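Local coordinates for protein alanine racemase (Enterococcus faecalis, PDB 3E5P) that belongs to a family of pyridoxal-5'-phosphate-bearing proteins that join an N-terminal TIM barrel holding the cofactor to a C-terminal domain rich in beta strands, at residues Ser205-Ala210 with Ile221-Ala226; Ala37-Asn42 with Ala226-Asn231; Thr209-Pro214 with Ala238-Leu243. The protein carries 1 engineered substitution. All coordinates share one frame; numbering follows the deposited sequence.

In the fold
From the N terminus, the first segment met is Ala37-Asn42, at the end of barrel strand 34-38. Its partner in contact 2, Ala226-Asn231, comes 183 residues later, so this contact closes nearly the whole circuit of the barrel. Contact 1 lies within that span and closes a short loop of ten residues between Ala210 and Ile221, joining the start of helix 207-212 to the end of strand 220-223. It shares Ala226 with contact 2, and both reach the cofactor. Contact 3 begins on the same helix, sharing Thr209 and Ala210 with contact 1, then crosses contact 2 and ties the helix to the connection leading to strand 247-252. Tyr223 OH and Tyr241 OH, probably hydrogen-bonded though modelled very close, link contacts 1 and 3.

Contact 1: Ser205-Ala210 with Ile221-Ala226; sequences SNSATA and IRYGVA. With PLP (pyridoxal-5'-phosphate), chain J.
Ser205 and Ser207 meet Arg222, Tyr223 and Ala226 at the C-terminal end of strand 201-205, in the beta-alpha-beta unit formed by strand 201-205, helix 207-212 and strand 220-223, the last such unit of the TIM barrel. The polar contacts come first. Arg222 N gives a hydrogen bond of 2.9 Å to Ser205 O, and the same oxygen also sits over one face of the Arg222 guanidinium. Ala226 N donates to Ser207 OG at 3.0 Å with an N-H...O angle of 162°. That hydroxyl in turn donates to PLP O1P at 2.7 Å, so one oxygen is both acceptor and donor, relaying between the backbone and the phosphate.

The cofactor is gripped at both ends. Ser207 OG lies beside its own backbone N (chi1 -69°), which lets N and OG of this first helical residue reach the same O1P; Ser207 N lies 2.9 Å from PLP O1P. Val225 N adds a nearly straight bond to O3P, while that of Gly224 N to O1P is weak. The phosphate thus sits at the N-terminal end of helix 207-212, where the helix dipole would probably favour its negative charge. At the pyridine end, Arg222 NE donates to PLP N1 over 3.0 Å, with N1 in the guanidinium plane; a bend at chi3 (-62°) turns NE toward the ring. NH1 and NH2 bind His203, Thr168 and His169, which fixes the group's rotation. A donor facing N1 would probably disfavour its protonation.

Apolar packing fills the outer side, where Ala210 and Tyr223 also touch Glu25 of helix 15-28. Tyr223 CE2 approaches Ser207 CA and Ala210 CB obliquely, and Ala210 CB rests 3.9 Å from Ile221 CD1.

Contact 2: Ala37-Asn42 with Ala226-Asn231; sequences AVVKAN and AMYGLN. With PLP (pyridoxal-5'-phosphate), chain J.
The Tyr228 ring presents its edge to Val38, whose carbonyl oxygen lies near the ring plane, while CG of the preceding Met227 sits 4.0 Å above one ring face, offset toward the rim. His46 also stacks on this ring. At the edge, Tyr228 OH donates to Val38 O over 3.2 Å; the C=O...O angle of 132°, in the carbonyl plane, places the hydroxyl on a lone pair. The hydroxyl also lies close to Val39 CA, and the Val39 side chain crosses the tyrosine at about a right angle.

Met227 supplies the apolar half of the contact. Its chain is extended through chi2 (-178°) and bends at chi3, bringing SD to 3.6 Å from Ala37 CB and CE to 3.7 Å from Val39 CG1. The residues involved are the end of strand 34-38, first strand of the TIM barrel, and the loop that follows its eighth strand, 220-223, so the contact lies at the seam where the barrel closes.

Alternation along the strand sends Val38 to the cofactor instead: Val38 CG2 packs 3.6 Å from PLP C4A. Two residues on, Lys40 NZ is modelled overlapping the PLP aldehyde, consistent with the Schiff-base lysine of this family, but the overlap leaves the geometry of the junction doubtful. Asp315 of the second subunit packs against Lys40.

Contact 3: Thr209-Pro214 with Ala238-Leu243; sequences TALWHP and APSYAL
Leu211 wedges its two methyl branches against the loop: CD2 lies 3.7 Å from Tyr241 CE2, and CD1 is 4.2 Å from Pro239 CB. The leucine runs alongside the proline, pointing the same way, but crosses the tyrosine at about a right angle. Its CD2 approaches the Tyr241 ring obliquely. On the helix side, Leu211 CB sits 3.8 Å above the plane of the neighbouring Trp212 indole, over its centre, and so supports one face of that ring.

Trp212 makes the polar link. Its NE1 donates to Ala238 O at 2.8 Å with an N-H...O angle of 161°. The acceptor lies almost in the indole plane, yet the donor stands 48° out of the carbonyl plane, and the bond therefore does not use a lone-pair direction. Having CG beside the backbone N (chi1 -57°) swings the indole from the last helical turn toward the loop, where CZ2 also comes to 4.0 Å from Pro239 CA. Asn231 and Pro232 touch the same side chain.

Ser240 OG is modelled doubtfully close to Leu211 O, at an angle unsuited to a hydrogen bond.

Tyr241 OH probably hydrogen-bonds to Tyr223 OH, though the modelled distance is very short, and the Tyr241 side chain touches Lys24, Glu25 and Arg28 of helix 15-28. The contact thus fastens the C-terminal end of helix 207-212 to the irregular connection between the last strand of the TIM barrel and strand 247-252 of the mixed sheet, the linker between the two parts of the alanine racemase fold.

Contact 1: Ser205-Ala210 with Ile221-Ala226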
loop_
_atom_site.group_PDB
_atom_site.type_symbol
_atom_site.label_atom_id
_atom_site.label_comp_id
_atom_site.label_asym_id
_atom_site.label_seq_id
_atom_site.Cartn_x
_atom_site.Cartn_y
_atom_site.Cartn_z
ATOM N N SER C 205 -5.971 -25.586 -10.975
ATOM C CA SER C 205 -7.031 -24.601 -10.816
ATOM C C SER C 205 -6.884 -23.497 -9.785
ATOM O O SER C 205 -6.335 -23.684 -8.699
ATOM C CB SER C 205 -8.359 -25.317 -10.555
ATOM O OG SER C 205 -8.660 -26.226 -11.596
ATOM N N ASN C 206 -7.409 -22.337 -10.161
ATOM C CA ASN C 206 -7.436 -21.153 -9.315
ATOM C C ASN C 206 -8.938 -20.861 -9.164
ATOM O O ASN C 206 -9.762 -21.683 -9.588
ATOM C CB ASN C 206 -6.705 -19.987 -9.997
ATOM C CG ASN C 206 -7.262 -19.668 -11.380
ATOM O OD1 ASN C 206 -6.748 -18.792 -12.073
ATOM N ND2 ASN C 206 -8.317 -20.375 -11.783
ATOM N N SER C 207 -9.299 -19.723 -8.572
ATOM C CA SER C 207 -10.713 -19.391 -8.384
ATOM C C SER C 207 -11.504 -19.535 -9.682
ATOM O O SER C 207 -12.470 -20.295 -9.757
ATOM C CB SER C 207 -10.877 -17.956 -7.862
ATOM O OG SER C 207 -10.408 -17.807 -6.529
ATOM N N ALA C 208 -11.078 -18.806 -10.708
ATOM C CA ALA C 208 -11.750 -18.830 -12.001
ATOM C C ALA C 208 -11.889 -20.231 -12.603
ATOM O O ALA C 208 -12.969 -20.608 -13.057
ATOM C CB ALA C 208 -11.025 -17.911 -12.974
ATOM N N THR C 209 -10.807 -21.006 -12.620
ATOM C CA THR C 209 -10.885 -22.344 -13.191
ATOM C C THR C 209 -11.922 -23.151 -12.429
ATOM O O THR C 209 -12.802 -23.766 -13.030
ATOM C CB THR C 209 -9.544 -23.092 -13.121
ATOM O OG1 THR C 209 -8.515 -22.323 -13.753
ATOM C CG2 THR C 209 -9.662 -24.408 -13.845
ATOM N N ALA C 210 -11.816 -23.139 -11.103
ATOM C CA ALA C 210 -12.746 -23.863 -10.241
ATOM C C ALA C 210 -14.201 -23.454 -10.501
ATOM O O ALA C 210 -15.110 -24.285 -10.462
ATOM C CB ALA C 210 -12.391 -23.618 -8.778
ATOM N N ILE C 221 -7.215 -27.970 -5.665
ATOM C CA ILE C 221 -7.359 -26.632 -6.238
ATOM C C ILE C 221 -6.830 -25.521 -5.334
ATOM O O ILE C 221 -6.985 -25.570 -4.103
ATOM C CB ILE C 221 -8.814 -26.321 -6.603
ATOM C CG1 ILE C 221 -9.624 -26.042 -5.338
ATOM C CG2 ILE C 221 -9.396 -27.487 -7.406
ATOM C CD1 ILE C 221 -10.968 -25.402 -5.607
ATOM N N ARG C 222 -6.169 -24.539 -5.949
ATOM C CA ARG C 222 -5.608 -23.412 -5.215
ATOM C C ARG C 222 -6.655 -22.306 -5.272
ATOM O O ARG C 222 -6.731 -21.557 -6.250
ATOM C CB ARG C 222 -4.293 -22.936 -5.856
ATOM C CG ARG C 222 -3.229 -24.034 -6.067
ATOM C CD ARG C 222 -1.961 -23.499 -6.753
ATOM N NE ARG C 222 -2.232 -22.980 -8.091
ATOM C CZ ARG C 222 -2.254 -23.720 -9.196
ATOM N NH1 ARG C 222 -2.011 -25.028 -9.130
ATOM N NH2 ARG C 222 -2.534 -23.155 -10.367
ATOM N N TYR C 223 -7.452 -22.216 -4.207
ATOM C CA TYR C 223 -8.535 -21.248 -4.095
ATOM C C TYR C 223 -8.093 -19.913 -3.511
ATOM O O TYR C 223 -7.690 -19.824 -2.347
ATOM C CB TYR C 223 -9.649 -21.829 -3.229
ATOM C CG TYR C 223 -11.044 -21.492 -3.700
ATOM C CD1 TYR C 223 -12.060 -21.228 -2.789
ATOM C CD2 TYR C 223 -11.353 -21.454 -5.060
ATOM C CE1 TYR C 223 -13.344 -20.928 -3.220
ATOM C CE2 TYR C 223 -12.638 -21.163 -5.494
ATOM C CZ TYR C 223 -13.621 -20.897 -4.570
ATOM O OH TYR C 223 -14.889 -20.580 -4.998
ATOM N N GLY C 224 -8.199 -18.870 -4.331
ATOM C CA GLY C 224 -7.813 -17.537 -3.913
ATOM C C GLY C 224 -8.953 -16.555 -3.710
ATOM O O GLY C 224 -9.810 -16.771 -2.857
ATOM N N VAL C 225 -8.951 -15.475 -4.495
ATOM C CA VAL C 225 -9.950 -14.405 -4.404
ATOM C C VAL C 225 -11.378 -14.815 -4.105
ATOM O O VAL C 225 -12.054 -14.174 -3.303
ATOM C CB VAL C 225 -9.996 -13.560 -5.686
ATOM C CG1 VAL C 225 -8.867 -12.557 -5.679
ATOM C CG2 VAL C 225 -9.927 -14.466 -6.912
ATOM N N ALA C 226 -11.838 -15.875 -4.755
ATOM C CA ALA C 226 -13.195 -16.337 -4.551
ATOM C C ALA C 226 -13.516 -16.538 -3.082
ATOM O O ALA C 226 -14.651 -16.309 -2.663
ATOM C CB ALA C 226 -13.438 -17.623 -5.310
HETATM N N1 PLP J . -2.214 -19.976 -8.081
HETATM C C2 PLP J . -1.181 -19.130 -8.180
HETATM C C2A PLP J . 0.035 -19.682 -8.807
HETATM C C3 PLP J . -1.259 -17.828 -7.704
HETATM O O3 PLP J . -0.402 -16.942 -8.215
HETATM C C4 PLP J . -2.408 -17.313 -7.086
HETATM C C4A PLP J . -2.242 -16.444 -5.833
HETATM O O4A PLP J . -1.542 -15.464 -5.576
HETATM C C5 PLP J . -3.482 -18.222 -7.060
HETATM C C6 PLP J . -3.346 -19.525 -7.519
HETATM C C5A PLP J . -4.896 -17.842 -6.798
HETATM O O4P PLP J . -5.592 -17.497 -7.938
HETATM P P PLP J . -6.845 -16.627 -7.707
HETATM O O1P PLP J . -7.876 -17.499 -7.287
HETATM O O2P PLP J . -7.432 -16.081 -8.887
HETATM O O3P PLP J . -6.535 -15.609 -6.725
#

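Contact 2: Ala37-Asn42 with Ala226-Asn231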
loop_
_atom_site.group_PDB
_atom_site.type_symbol
_atom_site.label_atom_id
_atom_site.label_comp_id
_atom_site.label_asym_id
_atom_site.label_seq_id
_atom_site.Cartn_x
_atom_site.Cartn_y
_atom_site.Cartn_z
ATOM N N ALA C 37 -6.220 -23.266 0.514
ATOM C CA ALA C 37 -6.547 -21.849 0.592
ATOM C C ALA C 37 -5.284 -21.030 0.374
ATOM O O ALA C 37 -4.327 -21.143 1.148
ATOM C CB ALA C 37 -7.159 -21.523 1.950
ATOM N N VAL C 38 -5.261 -20.224 -0.684
ATOM C CA VAL C 38 -4.091 -19.393 -0.941
ATOM C C VAL C 38 -4.315 -18.071 -0.213
ATOM O O VAL C 38 -5.281 -17.358 -0.481
ATOM C CB VAL C 38 -3.871 -19.163 -2.459
ATOM C CG1 VAL C 38 -5.166 -18.856 -3.128
ATOM C CG2 VAL C 38 -2.907 -18.024 -2.685
ATOM N N VAL C 39 -3.439 -17.698 0.933
ATOM C CA VAL C 39 -3.580 -16.483 1.716
ATOM C C VAL C 39 -2.376 -15.567 1.600
ATOM O O VAL C 39 -1.970 -14.931 2.581
ATOM C CB VAL C 39 -3.816 -16.819 3.208
ATOM C CG1 VAL C 39 -5.120 -17.592 3.359
ATOM C CG2 VAL C 39 -2.643 -17.628 3.765
ATOM N N LYS C 40 -1.802 -15.494 0.404
ATOM C CA LYS C 40 -0.631 -14.657 0.166
ATOM C C LYS C 40 -0.962 -13.178 0.340
ATOM O O LYS C 40 -2.130 -12.791 0.343
ATOM C CB LYS C 40 -0.067 -14.910 -1.233
ATOM C CG LYS C 40 -1.081 -14.735 -2.352
ATOM C CD LYS C 40 -0.416 -14.820 -3.717
ATOM C CE LYS C 40 -1.438 -14.714 -4.837
ATOM N NZ LYS C 40 -2.363 -15.880 -4.857
ATOM N N ALA C 41 0.081 -12.423 0.278
ATOM C CA ALA C 41 -0.098 -10.987 0.423
ATOM C C ALA C 41 -1.057 -10.699 1.571
ATOM O O ALA C 41 -2.046 -9.975 1.407
ATOM C CB ALA C 41 -0.638 -10.385 -0.881
ATOM N N ASN C 42 -0.742 -11.269 2.731
ATOM C CA ASN C 42 -1.535 -11.104 3.941
ATOM C C ASN C 42 -3.001 -11.396 3.661
ATOM O O ASN C 42 -3.876 -10.590 3.962
ATOM C CB ASN C 42 -1.355 -9.683 4.494
ATOM C CG ASN C 42 -1.758 -9.569 5.963
ATOM O OD1 ASN C 42 -1.567 -10.505 6.747
ATOM N ND2 ASN C 42 -2.298 -8.415 6.345
ATOM N N ALA C 226 -11.838 -15.875 -4.755
ATOM C CA ALA C 226 -13.195 -16.337 -4.551
ATOM C C ALA C 226 -13.516 -16.538 -3.082
ATOM O O ALA C 226 -14.651 -16.309 -2.663
ATOM C CB ALA C 226 -13.438 -17.623 -5.310
ATOM N N MET C 227 -12.535 -16.944 -2.281
ATOM C CA MET C 227 -12.852 -17.177 -0.886
ATOM C C MET C 227 -13.051 -15.911 -0.064
ATOM O O MET C 227 -13.540 -15.979 1.067
ATOM C CB MET C 227 -11.842 -18.136 -0.223
ATOM C CG MET C 227 -10.402 -17.742 -0.204
ATOM S SD MET C 227 -9.402 -19.080 0.583
ATOM C CE MET C 227 -8.342 -18.094 1.688
ATOM N N TYR C 228 -12.707 -14.760 -0.632
ATOM C CA TYR C 228 -12.898 -13.497 0.068
ATOM C C TYR C 228 -14.175 -12.843 -0.485
ATOM O O TYR C 228 -14.458 -11.664 -0.238
ATOM C CB TYR C 228 -11.701 -12.591 -0.152
ATOM C CG TYR C 228 -10.387 -13.233 0.200
ATOM C CD1 TYR C 228 -9.977 -13.365 1.530
ATOM C CD2 TYR C 228 -9.547 -13.718 -0.802
ATOM C CE1 TYR C 228 -8.761 -13.963 1.854
ATOM C CE2 TYR C 228 -8.326 -14.324 -0.494
ATOM C CZ TYR C 228 -7.940 -14.440 0.834
ATOM O OH TYR C 228 -6.720 -15.004 1.121
ATOM N N GLY C 229 -14.933 -13.626 -1.246
ATOM C CA GLY C 229 -16.185 -13.149 -1.811
ATOM C C GLY C 229 -16.107 -12.336 -3.086
ATOM O O GLY C 229 -17.115 -11.779 -3.530
ATOM N N LEU C 230 -14.927 -12.273 -3.691
ATOM C CA LEU C 230 -14.742 -11.492 -4.908
ATOM C C LEU C 230 -14.777 -12.297 -6.195
ATOM O O LEU C 230 -14.087 -13.311 -6.334
ATOM C CB LEU C 230 -13.423 -10.731 -4.844
ATOM C CG LEU C 230 -13.226 -9.822 -3.639
ATOM C CD1 LEU C 230 -11.844 -9.198 -3.704
ATOM C CD2 LEU C 230 -14.322 -8.770 -3.611
ATOM N N ASN C 231 -15.583 -11.823 -7.139
ATOM C CA ASN C 231 -15.718 -12.453 -8.436
ATOM C C ASN C 231 -14.341 -12.402 -9.081
ATOM O O ASN C 231 -13.790 -11.335 -9.300
ATOM C CB ASN C 231 -16.723 -11.674 -9.277
ATOM C CG ASN C 231 -17.005 -12.322 -10.612
ATOM O OD1 ASN C 231 -18.067 -12.111 -11.192
ATOM N ND2 ASN C 231 -16.057 -13.092 -11.116
HETATM N N1 PLP J . -2.214 -19.976 -8.081
HETATM C C2 PLP J . -1.181 -19.130 -8.180
HETATM C C2A PLP J . 0.035 -19.682 -8.807
HETATM C C3 PLP J . -1.259 -17.828 -7.704
HETATM O O3 PLP J . -0.402 -16.942 -8.215
HETATM C C4 PLP J . -2.408 -17.313 -7.086
HETATM C C4A PLP J . -2.242 -16.444 -5.833
HETATM O O4A PLP J . -1.542 -15.464 -5.576
HETATM C C5 PLP J . -3.482 -18.222 -7.060
HETATM C C6 PLP J . -3.346 -19.525 -7.519
HETATM C C5A PLP J . -4.896 -17.842 -6.798
HETATM O O4P PLP J . -5.592 -17.497 -7.938
HETATM P P PLP J . -6.845 -16.627 -7.707
HETATM O O1P PLP J . -7.876 -17.499 -7.287
HETATM O O2P PLP J . -7.432 -16.081 -8.887
HETATM O O3P PLP J . -6.535 -15.609 -6.725
#

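Contact 3: Thr209-Pro214 with Ala238-Leu243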
loop_
_atom_site.group_PDB
_atom_site.type_symbol
_atom_site.label_atom_id
_atom_site.label_comp_id
_atom_site.label_asym_id
_atom_site.label_seq_id
_atom_site.Cartn_x
_atom_site.Cartn_y
_atom_site.Cartn_z
ATOM N N THR C 209 -10.807 -21.006 -12.620
ATOM C CA THR C 209 -10.885 -22.344 -13.191
ATOM C C THR C 209 -11.922 -23.151 -12.429
ATOM O O THR C 209 -12.802 -23.766 -13.030
ATOM C CB THR C 209 -9.544 -23.092 -13.121
ATOM O OG1 THR C 209 -8.515 -22.323 -13.753
ATOM C CG2 THR C 209 -9.662 -24.408 -13.845
ATOM N N ALA C 210 -11.816 -23.139 -11.103
ATOM C CA ALA C 210 -12.746 -23.863 -10.241
ATOM C C ALA C 210 -14.201 -23.454 -10.501
ATOM O O ALA C 210 -15.110 -24.285 -10.462
ATOM C CB ALA C 210 -12.391 -23.618 -8.778
ATOM N N LEU C 211 -14.420 -22.172 -10.774
ATOM C CA LEU C 211 -15.768 -21.686 -11.029
ATOM C C LEU C 211 -16.275 -21.878 -12.455
ATOM O O LEU C 211 -17.476 -22.021 -12.654
ATOM C CB LEU C 211 -15.875 -20.201 -10.669
ATOM C CG LEU C 211 -15.721 -19.861 -9.185
ATOM C CD1 LEU C 211 -15.772 -18.357 -8.986
ATOM C CD2 LEU C 211 -16.827 -20.536 -8.400
ATOM N N TRP C 212 -15.396 -21.900 -13.453
ATOM C CA TRP C 212 -15.902 -22.019 -14.817
ATOM C C TRP C 212 -15.339 -23.116 -15.711
ATOM O O TRP C 212 -15.725 -23.230 -16.877
ATOM C CB TRP C 212 -15.797 -20.651 -15.497
ATOM C CG TRP C 212 -16.551 -19.583 -14.733
ATOM C CD1 TRP C 212 -17.900 -19.552 -14.469
ATOM C CD2 TRP C 212 -15.998 -18.418 -14.111
ATOM N NE1 TRP C 212 -18.219 -18.439 -13.723
ATOM C CE2 TRP C 212 -17.071 -17.724 -13.488
ATOM C CE3 TRP C 212 -14.700 -17.889 -14.014
ATOM C CZ2 TRP C 212 -16.881 -16.529 -12.779
ATOM C CZ3 TRP C 212 -14.512 -16.705 -13.311
ATOM C CH2 TRP C 212 -15.601 -16.037 -12.701
ATOM N N HIS C 213 -14.432 -23.918 -15.163
ATOM C CA HIS C 213 -13.845 -25.040 -15.887
ATOM C C HIS C 213 -13.650 -26.154 -14.858
ATOM O O HIS C 213 -12.539 -26.632 -14.640
ATOM C CB HIS C 213 -12.494 -24.666 -16.500
ATOM C CG HIS C 213 -12.566 -23.584 -17.533
ATOM N ND1 HIS C 213 -12.448 -22.247 -17.223
ATOM C CD2 HIS C 213 -12.713 -23.646 -18.878
ATOM C CE1 HIS C 213 -12.516 -21.532 -18.332
ATOM N NE2 HIS C 213 -12.676 -22.357 -19.350
ATOM N N PRO C 214 -14.749 -26.591 -14.227
ATOM C CA PRO C 214 -14.770 -27.639 -13.204
ATOM C C PRO C 214 -14.266 -29.011 -13.654
ATOM O O PRO C 214 -13.478 -29.656 -12.961
ATOM C CB PRO C 214 -16.237 -27.667 -12.787
ATOM C CG PRO C 214 -16.937 -27.391 -14.085
ATOM C CD PRO C 214 -16.121 -26.245 -14.646
ATOM N N ALA C 238 -20.561 -14.720 -14.177
ATOM C CA ALA C 238 -21.251 -14.921 -12.905
ATOM C C ALA C 238 -20.685 -16.151 -12.188
ATOM O O ALA C 238 -20.551 -17.219 -12.785
ATOM C CB ALA C 238 -22.742 -15.096 -13.147
ATOM N N PRO C 239 -20.353 -16.023 -10.893
ATOM C CA PRO C 239 -19.810 -17.194 -10.205
ATOM C C PRO C 239 -20.819 -18.334 -10.287
ATOM O O PRO C 239 -21.984 -18.112 -10.611
ATOM C CB PRO C 239 -19.604 -16.693 -8.778
ATOM C CG PRO C 239 -19.438 -15.221 -8.950
ATOM C CD PRO C 239 -20.504 -14.902 -9.956
ATOM N N SER C 240 -20.373 -19.554 -10.004
ATOM C CA SER C 240 -21.255 -20.708 -10.066
ATOM C C SER C 240 -22.135 -20.771 -8.838
ATOM O O SER C 240 -23.080 -21.550 -8.782
ATOM C CB SER C 240 -20.431 -21.976 -10.171
ATOM O OG SER C 240 -19.435 -21.819 -11.160
ATOM N N TYR C 241 -21.808 -19.951 -7.849
ATOM C CA TYR C 241 -22.567 -19.894 -6.617
ATOM C C TYR C 241 -22.339 -18.520 -5.997
ATOM O O TYR C 241 -21.257 -17.944 -6.126
ATOM C CB TYR C 241 -22.121 -21.020 -5.666
ATOM C CG TYR C 241 -20.718 -20.899 -5.118
ATOM C CD1 TYR C 241 -20.450 -20.123 -3.992
ATOM C CD2 TYR C 241 -19.657 -21.567 -5.719
ATOM C CE1 TYR C 241 -19.153 -20.015 -3.471
ATOM C CE2 TYR C 241 -18.355 -21.465 -5.209
ATOM C CZ TYR C 241 -18.111 -20.687 -4.086
ATOM O OH TYR C 241 -16.825 -20.570 -3.603
ATOM N N ALA C 242 -23.354 -17.991 -5.325
ATOM C CA ALA C 242 -23.257 -16.667 -4.729
ATOM C C ALA C 242 -22.105 -16.501 -3.747
ATOM O O ALA C 242 -22.131 -17.043 -2.646
ATOM C CB ALA C 242 -24.572 -16.309 -4.051
ATOM N N LEU C 243 -21.087 -15.748 -4.151
ATOM C CA LEU C 243 -19.946 -15.493 -3.282
ATOM C C LEU C 243 -20.436 -14.533 -2.205
ATOM O O LEU C 243 -21.516 -13.956 -2.339
ATOM C CB LEU C 243 -18.801 -14.867 -4.082
ATOM C CG LEU C 243 -18.180 -15.789 -5.143
ATOM C CD1 LEU C 243 -17.182 -15.027 -5.992
ATOM C CD2 LEU C 243 -17.513 -16.974 -4.439
#